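Local coordinates for protein aclacinomycin-N/aclacinomycin-A oxidase (Streptomyces galilaeus, PDB 2IPI) that oxidises the terminal sugar of aclacinomycin antibiotics in the last two steps of their biosynthesis, using bicovalently bound FAD and molecular oxygen, at residues L249-W255 against P335-T341; V61-A65 against S107-Q111; R267-H272 against A326-T331. All coordinates share one frame. Residues are numbered along the deposited sequence.

Interaction 1: residues L249-W255 against P335-T341; sequences LRHIVTW and PAVQRST
Strands 249-255 and 336-341 pair antiparallel in extended conformation, their axes 4.5 Å apart at closest and inclined at 165°. Pro-335 lies just before the second strand, its CB lying over one face of the Trp-255 indole, 3.5 Å from the centroid of the five-membered ring (a CH-pi contact), and 3.3 Å from Val-253 CG1. Ala-336 forms a hydrogen-bonded pair with Thr-254 (N to O and O to N, both 3.1 Å). Val-337 faces Val-253 in a non-hydrogen-bonded pair. Gln-338 pairs with Ile-252 (N to O and O to N, both 2.8 Å) and sets its CB 3.3 Å from Ile-252 CG2; a water donates to Ile-252 O (2.9 Å) and weakly accepts from Gln-338 NE2 (2.5 Å). Arg-339, chi1 m, places CG over the His-251 ring, 4.0 Å from its centroid. Ser-340 closes the hydrogen bonding with Arg-250 (Ser-340 O to Arg-250 N 2.7 Å, Ser-340 N to Arg-250 O 2.9 Å), before Thr-341 opposite Leu-249. The pairing is regular and adds 336-342 as the outermost strand of the seven-stranded antiparallel sheet. Strand 302-310 flanks 248-256 on its other side, and helix 316-327 packs on the face bearing Leu-249 and His-251, where Glu-317 binds His-251 NE2.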
ATOM      1  N   LEU A 249     -13.754  11.103 -14.330  1.00 14.74           N
ATOM      2  CA  LEU A 249     -15.005  11.686 -13.835  1.00 16.36           C
ATOM      3  C   LEU A 249     -15.138  11.419 -12.330  1.00 18.94           C
ATOM      4  O   LEU A 249     -15.069  10.269 -11.905  1.00 16.87           O
ATOM      5  CB  LEU A 249     -16.212  11.124 -14.576  1.00 16.64           C
ATOM      6  CG  LEU A 249     -17.589  11.344 -13.947  1.00 15.57           C
ATOM      7  CD1 LEU A 249     -17.838  12.804 -13.603  1.00 17.04           C
ATOM      8  CD2 LEU A 249     -18.691  10.839 -14.876  1.00 16.51           C
ATOM      9  N   ARG A 250     -15.334  12.473 -11.544  1.00 19.14           N
ATOM     10  CA  ARG A 250     -15.423  12.331 -10.100  1.00 21.89           C
ATOM     11  C   ARG A 250     -16.730  12.847  -9.507  1.00 22.45           C
ATOM     12  O   ARG A 250     -17.236  13.916  -9.869  1.00 18.12           O
ATOM     13  CB  ARG A 250     -14.253  13.084  -9.443  1.00 19.36           C
ATOM     14  CG  ARG A 250     -13.959  12.598  -8.030  1.00 18.42           C
ATOM     15  CD  ARG A 250     -12.844  13.430  -7.403  1.00 21.12           C
ATOM     16  NE  ARG A 250     -11.597  13.324  -8.161  1.00 23.80           N
ATOM     17  CZ  ARG A 250     -10.700  12.358  -8.000  1.00 25.14           C
ATOM     18  NH1 ARG A 250     -10.873  11.387  -7.112  1.00 27.13           N
ATOM     19  NH2 ARG A 250      -9.597  12.360  -8.746  1.00 18.75           N
ATOM     20  N   HIS A 251     -17.285  12.075  -8.570  1.00 18.63           N
ATOM     21  CA  HIS A 251     -18.360  12.532  -7.705  1.00 18.22           C
ATOM     22  C   HIS A 251     -17.877  12.436  -6.251  1.00 18.05           C
ATOM     23  O   HIS A 251     -17.484  11.355  -5.811  1.00 20.24           O
ATOM     24  CB  HIS A 251     -19.657  11.732  -7.776  1.00 16.91           C
ATOM     25  CG  HIS A 251     -20.330  11.657  -9.106  1.00 15.53           C
ATOM     26  ND1 HIS A 251     -21.585  11.129  -9.278  1.00 17.39           N
ATOM     27  CD2 HIS A 251     -19.915  12.039 -10.332  1.00 15.40           C
ATOM     28  CE1 HIS A 251     -21.915  11.183 -10.561  1.00 18.41           C
ATOM     29  NE2 HIS A 251     -20.913  11.744 -11.224  1.00 17.32           N
ATOM     30  N   ILE A 252     -17.908  13.544  -5.530  1.00 19.03           N
ATOM     31  CA  ILE A 252     -17.772  13.523  -4.078  1.00 17.97           C
ATOM     32  C   ILE A 252     -19.147  13.761  -3.449  1.00 19.76           C
ATOM     33  O   ILE A 252     -19.755  14.809  -3.672  1.00 21.43           O
ATOM     34  CB  ILE A 252     -16.747  14.548  -3.567  1.00 19.44           C
ATOM     35  CG1 ILE A 252     -16.824  14.790  -2.059  1.00 17.50           C
ATOM     36  CG2 ILE A 252     -16.845  15.856  -4.337  1.00 33.18           C
ATOM     37  CD1 ILE A 252     -16.673  16.228  -1.617  1.00 26.54           C
ATOM     38  N   VAL A 253     -19.594  12.760  -2.719  1.00 19.37           N
ATOM     39  CA  VAL A 253     -20.856  12.671  -2.012  1.00 17.64           C
ATOM     40  C   VAL A 253     -20.608  12.846  -0.515  1.00 20.84           C
ATOM     41  O   VAL A 253     -19.821  12.096   0.074  1.00 20.19           O
ATOM     42  CB  VAL A 253     -21.513  11.302  -2.272  1.00 16.67           C
ATOM     43  CG1 VAL A 253     -22.942  11.240  -1.750  1.00 16.77           C
ATOM     44  CG2 VAL A 253     -21.490  10.976  -3.762  1.00 18.09           C
ATOM     45  N   THR A 254     -21.247  13.816   0.131  1.00 20.81           N
ATOM     46  CA  THR A 254     -21.000  14.063   1.548  1.00 20.95           C
ATOM     47  C   THR A 254     -22.285  14.102   2.367  1.00 22.51           C
ATOM     48  O   THR A 254     -23.299  14.666   1.933  1.00 19.59           O
ATOM     49  CB  THR A 254     -20.262  15.400   1.760  1.00 25.67           C
ATOM     50  OG1 THR A 254     -18.855  15.168   1.892  1.00 33.69           O
ATOM     51  CG2 THR A 254     -20.734  16.040   3.058  1.00 37.80           C
ATOM     52  N   TRP A 255     -22.243  13.500   3.552  1.00 20.66           N
ATOM     53  CA  TRP A 255     -23.379  13.436   4.458  1.00 18.16           C
ATOM     54  C   TRP A 255     -23.020  14.075   5.799  1.00 21.59           C
ATOM     55  O   TRP A 255     -22.081  13.603   6.457  1.00 23.58           O
ATOM     56  CB  TRP A 255     -23.821  12.005   4.681  1.00 15.77           C
ATOM     57  CG  TRP A 255     -24.439  11.234   3.565  1.00 14.32           C
ATOM     58  CD1 TRP A 255     -25.759  11.162   3.241  1.00 15.56           C
ATOM     59  CD2 TRP A 255     -23.759  10.401   2.612  1.00 14.87           C
ATOM     60  NE1 TRP A 255     -25.954  10.348   2.149  1.00 15.88           N
ATOM     61  CE2 TRP A 255     -24.729   9.867   1.744  1.00 13.51           C
ATOM     62  CE3 TRP A 255     -22.419  10.057   2.407  1.00 14.91           C
ATOM     63  CZ2 TRP A 255     -24.417   9.017   0.694  1.00 14.37           C
ATOM     64  CZ3 TRP A 255     -22.118   9.208   1.357  1.00 13.61           C
ATOM     65  CH2 TRP A 255     -23.094   8.687   0.504  1.00 13.30           C
ATOM     66  N   PRO A 335     -27.684  13.329   0.432  1.00 22.79           N
ATOM     67  CA  PRO A 335     -26.323  13.845   0.385  1.00 19.04           C
ATOM     68  C   PRO A 335     -26.144  15.002  -0.591  1.00 20.47           C
ATOM     69  O   PRO A 335     -27.007  15.222  -1.439  1.00 23.96           O
ATOM     70  CB  PRO A 335     -25.525  12.636  -0.138  1.00 18.58           C
ATOM     71  CG  PRO A 335     -26.509  11.917  -1.000  1.00 20.63           C
ATOM     72  CD  PRO A 335     -27.848  12.078  -0.326  1.00 23.42           C
ATOM     73  N   ALA A 336     -25.006  15.676  -0.442  1.00 19.47           N
ATOM     74  CA  ALA A 336     -24.507  16.606  -1.442  1.00 19.26           C
ATOM     75  C   ALA A 336     -23.674  15.846  -2.475  1.00 24.25           C
ATOM     76  O   ALA A 336     -23.091  14.791  -2.207  1.00 16.92           O
ATOM     77  CB  ALA A 336     -23.707  17.731  -0.813  1.00 18.05           C
ATOM     78  N   VAL A 337     -23.638  16.399  -3.683  1.00 25.28           N
ATOM     79  CA  VAL A 337     -22.886  15.764  -4.759  1.00 24.18           C
ATOM     80  C   VAL A 337     -22.073  16.796  -5.523  1.00 24.11           C
ATOM     81  O   VAL A 337     -22.640  17.739  -6.072  1.00 35.50           O
ATOM     82  CB  VAL A 337     -23.785  15.024  -5.768  1.00 21.20           C
ATOM     83  CG1 VAL A 337     -22.905  14.168  -6.678  1.00 15.24           C
ATOM     84  CG2 VAL A 337     -24.840  14.190  -5.067  1.00 15.31           C
ATOM     85  N   GLN A 338     -20.760  16.629  -5.562  1.00 22.48           N
ATOM     86  CA  GLN A 338     -19.913  17.468  -6.402  1.00 25.62           C
ATOM     87  C   GLN A 338     -19.328  16.619  -7.524  1.00 25.99           C
ATOM     88  O   GLN A 338     -18.763  15.559  -7.289  1.00 16.56           O
ATOM     89  CB  GLN A 338     -18.840  18.172  -5.565  1.00 28.70           C
ATOM     90  CG  GLN A 338     -19.491  19.223  -4.671  1.00 34.23           C
ATOM     91  CD  GLN A 338     -18.952  19.292  -3.256  1.00 36.82           C
ATOM     92  OE1 GLN A 338     -18.160  20.171  -2.906  1.00 34.45           O
ATOM     93  NE2 GLN A 338     -19.368  18.370  -2.400  1.00 33.95           N
ATOM     94  N   ARG A 339     -19.521  17.109  -8.746  1.00 24.06           N
ATOM     95  CA  ARG A 339     -19.100  16.385  -9.938  1.00 24.81           C
ATOM     96  C   ARG A 339     -18.035  17.167 -10.698  1.00 23.80           C
ATOM     97  O   ARG A 339     -17.965  18.394 -10.668  1.00 22.49           O
ATOM     98  CB  ARG A 339     -20.282  16.089 -10.854  1.00 24.51           C
ATOM     99  CG  ARG A 339     -21.489  15.459 -10.153  1.00 23.55           C
ATOM    100  CD  ARG A 339     -22.693  15.582 -11.075  1.00 23.41           C
ATOM    101  NE  ARG A 339     -23.684  14.543 -10.831  1.00 24.34           N
ATOM    102  CZ  ARG A 339     -24.759  14.717 -10.076  1.00 22.35           C
ATOM    103  NH1 ARG A 339     -24.970  15.890  -9.492  1.00 20.62           N
ATOM    104  NH2 ARG A 339     -25.613  13.713  -9.914  1.00 19.38           N
ATOM    105  N   SER A 340     -17.166  16.436 -11.390  1.00 22.77           N
ATOM    106  CA  SER A 340     -16.126  17.095 -12.176  1.00 23.69           C
ATOM    107  C   SER A 340     -15.471  16.096 -13.125  1.00 21.67           C
ATOM    108  O   SER A 340     -15.341  14.919 -12.779  1.00 19.98           O
ATOM    109  CB  SER A 340     -15.081  17.752 -11.276  1.00 24.98           C
ATOM    110  OG  SER A 340     -14.703  16.899 -10.209  1.00 29.46           O
ATOM    111  N   THR A 341     -15.082  16.593 -14.297  1.00 18.50           N
ATOM    112  CA  THR A 341     -14.337  15.754 -15.236  1.00 22.26           C
ATOM    113  C   THR A 341     -13.008  16.449 -15.559  1.00 22.87           C
ATOM    114  O   THR A 341     -12.992  17.567 -16.080  1.00 22.71           O
ATOM    115  CB  THR A 341     -15.078  15.443 -16.536  1.00 27.23           C
ATOM    116  OG1 THR A 341     -14.153  14.898 -17.498  1.00 29.46           O
ATOM    117  CG2 THR A 341     -15.624  16.715 -17.170  1.00 35.98           C
TER
HETATM  118  O   HOH W   1     -20.803  16.531  -1.535  1.00 15.96           O

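Interaction 2: residues V61-A65 against S107-Q111; sequences VVHTA and SQMRQ
Met-109 is the centre of this loop-to-loop contact, with Gln-108 and then His-63 next in buried area. The two segments do not pair with each other as strands; the two backbones come nearest at His-63 and Met-109, whose CA atoms are 5.7 Å apart. Met-109 (chi1 m, chi2 t, chi3 p) reaches along 62-65, with CG 3.4 Å from Val-62 O and 3.7 Å from His-63 CA, SD 3.8 Å from Val-62 CG2, and CE 3.9 Å from Thr-64 CA. Gln-108 (m, m) lays CB 3.8 Å from His-63 CD2 and CG 3.6 Å from Val-61 CG1. His-63, chi1 m, starts away from the partner but brings its ring back, while its ND1 bonds Gln-67. Thr-64 is the N-cap of helix 65-78, its OG1 accepting from Gln-67 N. The contact thus joins the exits of parallel strands 58-61 and 102-105 in the FAD-binding domain. With no direct hydrogen bond between the segments, cohesion rests on van der Waals contact and on one water, which donates to Val-62 O (2.6 Å) and accepts from Gln-108 N (2.9 Å).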
ATOM      1  N   VAL A  61      24.187   7.765   0.493  1.00 11.72           N
ATOM      2  CA  VAL A  61      23.341   8.219  -0.618  1.00 11.96           C
ATOM      3  C   VAL A  61      23.879   7.670  -1.937  1.00  6.90           C
ATOM      4  O   VAL A  61      24.864   8.230  -2.444  1.00 11.38           O
ATOM      5  CB  VAL A  61      23.228   9.749  -0.592  1.00 12.62           C
ATOM      6  CG1 VAL A  61      22.326  10.229  -1.710  1.00 16.62           C
ATOM      7  CG2 VAL A  61      22.671  10.184   0.762  1.00 12.71           C
ATOM      8  N   VAL A  62      23.222   6.624  -2.404  1.00  5.36           N
ATOM      9  CA  VAL A  62      23.550   5.803  -3.554  1.00  5.94           C
ATOM     10  C   VAL A  62      23.002   6.342  -4.888  1.00 10.89           C
ATOM     11  O   VAL A  62      21.941   6.988  -4.946  1.00 12.28           O
ATOM     12  CB  VAL A  62      23.016   4.359  -3.417  1.00  9.08           C
ATOM     13  CG1 VAL A  62      23.757   3.572  -2.346  1.00  5.18           C
ATOM     14  CG2 VAL A  62      21.525   4.348  -3.124  1.00 12.37           C
ATOM     15  N   HIS A  63      23.734   6.037  -5.952  1.00  8.54           N
ATOM     16  CA  HIS A  63      23.406   6.476  -7.314  1.00 10.18           C
ATOM     17  C   HIS A  63      23.473   5.310  -8.287  1.00 13.09           C
ATOM     18  O   HIS A  63      23.029   5.413  -9.442  1.00 10.61           O
ATOM     19  CB  HIS A  63      24.353   7.588  -7.761  1.00 10.93           C
ATOM     20  CG  HIS A  63      24.487   8.695  -6.759  1.00 13.20           C
ATOM     21  ND1 HIS A  63      25.390   8.688  -5.710  1.00 12.01           N
ATOM     22  CD2 HIS A  63      23.807   9.855  -6.650  1.00  9.69           C
ATOM     23  CE1 HIS A  63      25.263   9.786  -4.995  1.00 12.36           C
ATOM     24  NE2 HIS A  63      24.312  10.524  -5.547  1.00 12.31           N
ATOM     25  N   THR A  64      24.052   4.159  -7.897  1.00 10.37           N
ATOM     26  CA  THR A  64      24.023   2.993  -8.789  1.00 10.37           C
ATOM     27  C   THR A  64      24.030   1.701  -7.972  1.00 10.73           C
ATOM     28  O   THR A  64      24.431   1.693  -6.804  1.00 11.59           O
ATOM     29  CB  THR A  64      25.192   2.876  -9.798  1.00 11.91           C
ATOM     30  OG1 THR A  64      26.410   2.731  -9.041  1.00  9.81           O
ATOM     31  CG2 THR A  64      25.393   4.105 -10.665  1.00 12.86           C
ATOM     32  N   ALA A  65      23.612   0.611  -8.611  1.00  8.87           N
ATOM     33  CA  ALA A  65      23.548  -0.698  -7.972  1.00 13.47           C
ATOM     34  C   ALA A  65      24.920  -1.064  -7.428  1.00 14.03           C
ATOM     35  O   ALA A  65      25.056  -1.592  -6.320  1.00 15.89           O
ATOM     36  CB  ALA A  65      23.033  -1.736  -8.941  1.00  9.03           C
ATOM     37  N   SER A 107      16.862   7.833  -2.892  1.00 12.90           N
ATOM     38  CA  SER A 107      16.046   8.929  -3.422  1.00 14.21           C
ATOM     39  C   SER A 107      16.694   9.649  -4.594  1.00 16.90           C
ATOM     40  O   SER A 107      16.003  10.370  -5.322  1.00 12.38           O
ATOM     41  CB  SER A 107      15.764   9.921  -2.293  1.00 15.77           C
ATOM     42  OG  SER A 107      16.971  10.553  -1.888  1.00 13.51           O
ATOM     43  N   GLN A 108      17.995   9.457  -4.791  1.00 17.05           N
ATOM     44  CA  GLN A 108      18.682  10.034  -5.946  1.00 16.19           C
ATOM     45  C   GLN A 108      18.538   9.140  -7.180  1.00 15.30           C
ATOM     46  O   GLN A 108      18.926   9.513  -8.298  1.00 21.73           O
ATOM     47  CB  GLN A 108      20.161  10.278  -5.643  1.00 20.56           C
ATOM     48  CG  GLN A 108      20.517  11.330  -4.619  1.00 22.55           C
ATOM     49  CD  GLN A 108      20.098  12.731  -4.985  1.00 22.41           C
ATOM     50  OE1 GLN A 108      18.967  12.927  -5.436  1.00 23.03           O
ATOM     51  NE2 GLN A 108      20.958  13.736  -4.823  1.00 26.72           N
ATOM     52  N   MET A 109      17.959   7.959  -7.045  1.00 10.98           N
ATOM     53  CA  MET A 109      17.830   6.997  -8.129  1.00  9.85           C
ATOM     54  C   MET A 109      16.397   6.835  -8.611  1.00 13.34           C
ATOM     55  O   MET A 109      15.736   5.941  -8.080  1.00 19.04           O
ATOM     56  CB  MET A 109      18.340   5.617  -7.669  1.00 13.82           C
ATOM     57  CG  MET A 109      19.794   5.602  -7.240  1.00  7.55           C
ATOM     58  SD  MET A 109      20.326   3.941  -6.697  1.00 13.01           S
ATOM     59  CE  MET A 109      20.192   3.082  -8.276  1.00  5.55           C
ATOM     60  N   ARG A 110      15.932   7.642  -9.559  1.00 13.31           N
ATOM     61  CA  ARG A 110      14.542   7.729  -9.961  1.00 14.18           C
ATOM     62  C   ARG A 110      14.382   7.747 -11.494  1.00 15.66           C
ATOM     63  O   ARG A 110      13.403   8.323 -11.976  1.00 17.65           O
ATOM     64  CB  ARG A 110      13.790   8.971  -9.500  1.00 18.99           C
ATOM     65  CG  ARG A 110      13.999   9.586  -8.146  1.00 18.56           C
ATOM     66  CD  ARG A 110      13.123  10.844  -8.034  1.00 21.53           C
ATOM     67  NE  ARG A 110      13.496  11.633  -6.895  1.00 22.06           N
ATOM     68  CZ  ARG A 110      12.861  12.256  -5.943  1.00 19.42           C
ATOM     69  NH1 ARG A 110      11.533  12.287  -5.848  1.00 13.50           N
ATOM     70  NH2 ARG A 110      13.634  12.879  -5.061  1.00 21.51           N
ATOM     71  N   GLN A 111      15.312   7.125 -12.169  1.00 11.66           N
ATOM     72  CA  GLN A 111      15.294   6.946 -13.616  1.00  8.38           C
ATOM     73  C   GLN A 111      14.142   6.046 -14.047  1.00 11.50           C
ATOM     74  O   GLN A 111      13.808   5.027 -13.457  1.00 15.25           O
ATOM     75  CB  GLN A 111      16.625   6.367 -14.100  1.00 15.80           C
TER
HETATM   76  O   HOH W   2      20.071   8.011  -3.434  1.00  7.27           O

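Interaction 3: residues R267-H272 against A326-T331; sequences RIIDNH and AVNEGT
A helix packs here against the C-terminal end of another helix and the turn that follows it, on the outer side of the substrate-binding half of the enzyme. Residues 267-272 are helical throughout; 326-327 finish helix 316-327, Asn-328 leaves helical phi/psi, and Asn-328 to Thr-331 form a type I beta turn closed by Thr-331 N to Asn-328 O at 3.1 Å. CA atoms approach to 5.0 Å between Asn-271 and Val-327 and to 5.3 Å between Ile-268 and Asn-328. Asn-271, chi1 m, points toward the helix end and donates from ND2 to Val-327 O (3.0 Å), so a side-chain amide meets a carbonyl of the last helical turn. Ile-268 (m, t) sets CG1 3.7 Å from Thr-331 OG1, and Arg-267 CD lies 3.3 Å from Gly-330 O. Val-327 directs its CB away, though CG2 comes within 4.4 Å of His-272 CA. On the sheet side, Ile-268, Val-327 and Asn-328 all touch Trp-255 of strand 248-256, and Ile-268 also meets Phe-293 of strand 290-296, so both helices rest on the same sheet.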
ATOM      1  N   ARG A 267     -27.753   1.924   7.422  1.00 22.72           N
ATOM      2  CA  ARG A 267     -28.254   1.593   6.093  1.00 21.81           C
ATOM      3  C   ARG A 267     -27.188   1.867   5.027  1.00 18.03           C
ATOM      4  O   ARG A 267     -27.067   1.090   4.092  1.00 23.32           O
ATOM      5  CB  ARG A 267     -29.508   2.394   5.744  1.00 26.27           C
ATOM      6  CG  ARG A 267     -30.572   2.236   6.816  1.00 33.17           C
ATOM      7  CD  ARG A 267     -31.696   1.358   6.298  1.00 34.90           C
ATOM      8  NE  ARG A 267     -31.509  -0.037   6.702  1.00 34.07           N
ATOM      9  CZ  ARG A 267     -32.528  -0.836   6.973  1.00 34.57           C
ATOM     10  NH1 ARG A 267     -32.294  -2.097   7.336  1.00 32.81           N
ATOM     11  NH2 ARG A 267     -33.772  -0.382   6.884  1.00 30.09           N
ATOM     12  N   ILE A 268     -26.472   2.963   5.202  1.00 19.09           N
ATOM     13  CA  ILE A 268     -25.405   3.395   4.310  1.00 22.07           C
ATOM     14  C   ILE A 268     -24.309   2.335   4.301  1.00 21.47           C
ATOM     15  O   ILE A 268     -23.877   1.865   3.251  1.00 19.28           O
ATOM     16  CB  ILE A 268     -24.848   4.768   4.733  1.00 19.05           C
ATOM     17  CG1 ILE A 268     -25.660   5.947   4.181  1.00 16.61           C
ATOM     18  CG2 ILE A 268     -23.381   4.948   4.367  1.00 18.38           C
ATOM     19  CD1 ILE A 268     -25.230   7.288   4.742  1.00 14.79           C
ATOM     20  N   ILE A 269     -23.881   1.962   5.512  1.00 18.39           N
ATOM     21  CA  ILE A 269     -22.898   0.883   5.619  1.00 15.69           C
ATOM     22  C   ILE A 269     -23.406  -0.380   4.947  1.00 17.33           C
ATOM     23  O   ILE A 269     -22.751  -0.964   4.083  1.00 19.05           O
ATOM     24  CB  ILE A 269     -22.556   0.575   7.092  1.00 14.34           C
ATOM     25  CG1 ILE A 269     -21.735   1.670   7.765  1.00 13.28           C
ATOM     26  CG2 ILE A 269     -21.877  -0.785   7.197  1.00 15.53           C
ATOM     27  CD1 ILE A 269     -20.331   1.848   7.239  1.00 20.56           C
ATOM     28  N   ASP A 270     -24.595  -0.817   5.354  1.00 15.75           N
ATOM     29  CA  ASP A 270     -25.106  -2.093   4.853  1.00 16.90           C
ATOM     30  C   ASP A 270     -25.350  -2.029   3.352  1.00 16.75           C
ATOM     31  O   ASP A 270     -25.071  -3.007   2.645  1.00 17.17           O
ATOM     32  CB  ASP A 270     -26.372  -2.478   5.617  1.00 19.95           C
ATOM     33  CG  ASP A 270     -26.068  -2.786   7.080  1.00 25.12           C
ATOM     34  OD1 ASP A 270     -24.881  -2.992   7.404  1.00 23.20           O
ATOM     35  OD2 ASP A 270     -27.020  -2.809   7.895  1.00 31.27           O
ATOM     36  N   ASN A 271     -25.856  -0.871   2.915  1.00 13.62           N
ATOM     37  CA  ASN A 271     -26.044  -0.639   1.485  1.00 17.05           C
ATOM     38  C   ASN A 271     -24.709  -0.689   0.732  1.00 14.43           C
ATOM     39  O   ASN A 271     -24.611  -1.410  -0.269  1.00 14.52           O
ATOM     40  CB  ASN A 271     -26.748   0.701   1.255  1.00 16.46           C
ATOM     41  CG  ASN A 271     -28.238   0.662   1.514  1.00 16.25           C
ATOM     42  OD1 ASN A 271     -28.836  -0.339   1.907  1.00 16.86           O
ATOM     43  ND2 ASN A 271     -28.895   1.798   1.273  1.00 19.78           N
ATOM     44  N   HIS A 272     -23.701   0.048   1.179  1.00 14.50           N
ATOM     45  CA  HIS A 272     -22.379   0.037   0.536  1.00 15.72           C
ATOM     46  C   HIS A 272     -21.842  -1.384   0.371  1.00 16.64           C
ATOM     47  O   HIS A 272     -21.443  -1.770  -0.737  1.00 18.17           O
ATOM     48  CB  HIS A 272     -21.411   0.908   1.328  1.00 13.55           C
ATOM     49  CG  HIS A 272     -19.947   0.800   1.078  1.00 14.15           C
ATOM     50  ND1 HIS A 272     -19.267   1.771   0.378  1.00 15.94           N
ATOM     51  CD2 HIS A 272     -18.994  -0.110   1.409  1.00 13.39           C
ATOM     52  CE1 HIS A 272     -17.978   1.477   0.286  1.00 13.62           C
ATOM     53  NE2 HIS A 272     -17.789   0.328   0.903  1.00 14.54           N
ATOM     54  N   ALA A 326     -27.714   3.460  -4.954  1.00 19.25           N
ATOM     55  CA  ALA A 326     -27.796   2.189  -4.217  1.00 17.18           C
ATOM     56  C   ALA A 326     -27.277   2.385  -2.799  1.00 15.45           C
ATOM     57  O   ALA A 326     -27.774   1.813  -1.830  1.00 23.52           O
ATOM     58  CB  ALA A 326     -27.034   1.089  -4.935  1.00 13.21           C
ATOM     59  N   VAL A 327     -26.260   3.221  -2.648  1.00 16.16           N
ATOM     60  CA  VAL A 327     -25.639   3.465  -1.353  1.00 19.11           C
ATOM     61  C   VAL A 327     -26.578   4.056  -0.325  1.00 21.76           C
ATOM     62  O   VAL A 327     -26.575   3.693   0.858  1.00 26.96           O
ATOM     63  CB  VAL A 327     -24.431   4.406  -1.565  1.00 16.01           C
ATOM     64  CG1 VAL A 327     -24.100   5.255  -0.361  1.00 15.16           C
ATOM     65  CG2 VAL A 327     -23.246   3.543  -1.972  1.00 14.84           C
ATOM     66  N   ASN A 328     -27.425   5.012  -0.710  1.00 23.14           N
ATOM     67  CA  ASN A 328     -28.242   5.558   0.404  1.00 25.06           C
ATOM     68  C   ASN A 328     -29.715   5.314   0.123  1.00 23.58           C
ATOM     69  O   ASN A 328     -30.576   6.110   0.506  1.00 21.93           O
ATOM     70  CB  ASN A 328     -27.919   7.007   0.714  1.00 31.86           C
ATOM     71  CG  ASN A 328     -28.359   8.115  -0.206  1.00 33.63           C
ATOM     72  OD1 ASN A 328     -27.806   8.242  -1.306  1.00 35.77           O
ATOM     73  ND2 ASN A 328     -29.324   8.919   0.216  1.00 39.50           N
ATOM     74  N   GLU A 329     -30.018   4.194  -0.534  1.00 23.49           N
ATOM     75  CA  GLU A 329     -31.415   3.895  -0.823  1.00 28.69           C
ATOM     76  C   GLU A 329     -32.298   3.912   0.417  1.00 33.51           C
ATOM     77  O   GLU A 329     -33.281   4.658   0.486  1.00 42.99           O
ATOM     78  CB  GLU A 329     -31.597   2.533  -1.507  1.00 34.27           C
ATOM     79  CG  GLU A 329     -32.805   2.553  -2.437  1.00 38.08           C
ATOM     80  CD  GLU A 329     -34.080   1.997  -1.850  1.00 41.68           C
ATOM     81  OE1 GLU A 329     -35.165   2.319  -2.378  1.00 46.88           O
ATOM     82  OE2 GLU A 329     -34.020   1.230  -0.858  1.00 42.67           O
ATOM     83  N   GLY A 330     -31.983   3.125   1.448  1.00 31.61           N
ATOM     84  CA  GLY A 330     -32.898   3.105   2.593  1.00 30.39           C
ATOM     85  C   GLY A 330     -32.595   4.174   3.629  1.00 28.40           C
ATOM     86  O   GLY A 330     -32.975   4.038   4.788  1.00 35.34           O
ATOM     87  N   THR A 331     -31.910   5.230   3.219  1.00 25.26           N
ATOM     88  CA  THR A 331     -31.399   6.238   4.141  1.00 27.67           C
ATOM     89  C   THR A 331     -32.441   7.286   4.458  1.00 31.49           C
ATOM     90  O   THR A 331     -33.458   7.453   3.788  1.00 32.58           O
ATOM     91  CB  THR A 331     -30.134   6.868   3.519  1.00 27.79           C
ATOM     92  OG1 THR A 331     -29.226   5.769   3.266  1.00 28.77           O
ATOM     93  CG2 THR A 331     -29.402   7.817   4.442  1.00 30.59           C
TER

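Interactions 1 and 3 belong to one substructure: 267-272 and 326-331 lie within the chain excursion closed by the strand pair of interaction 1. Trp-255 packs against both segments of interaction 3, its CH2 3.7 Å from Val-327 CG1 and its CE2 4.0 Å from Ile-268 CD1, and Pro-335 CD lies 3.5 Å from Asn-328 ND2. Interaction 2 stands apart in the FAD-binding domain, with centres about 41 Å from interaction 1 and 48 Å from interaction 3. All three are partly buried, but each is held differently: six backbone hydrogen bonds join the strands, a single Asn-271 side-chain bond spans the helix-to-turn contact, and a water with methionine packing links the loops. In interaction 1 the inner strand is largely buried and the edge strand largely exposed.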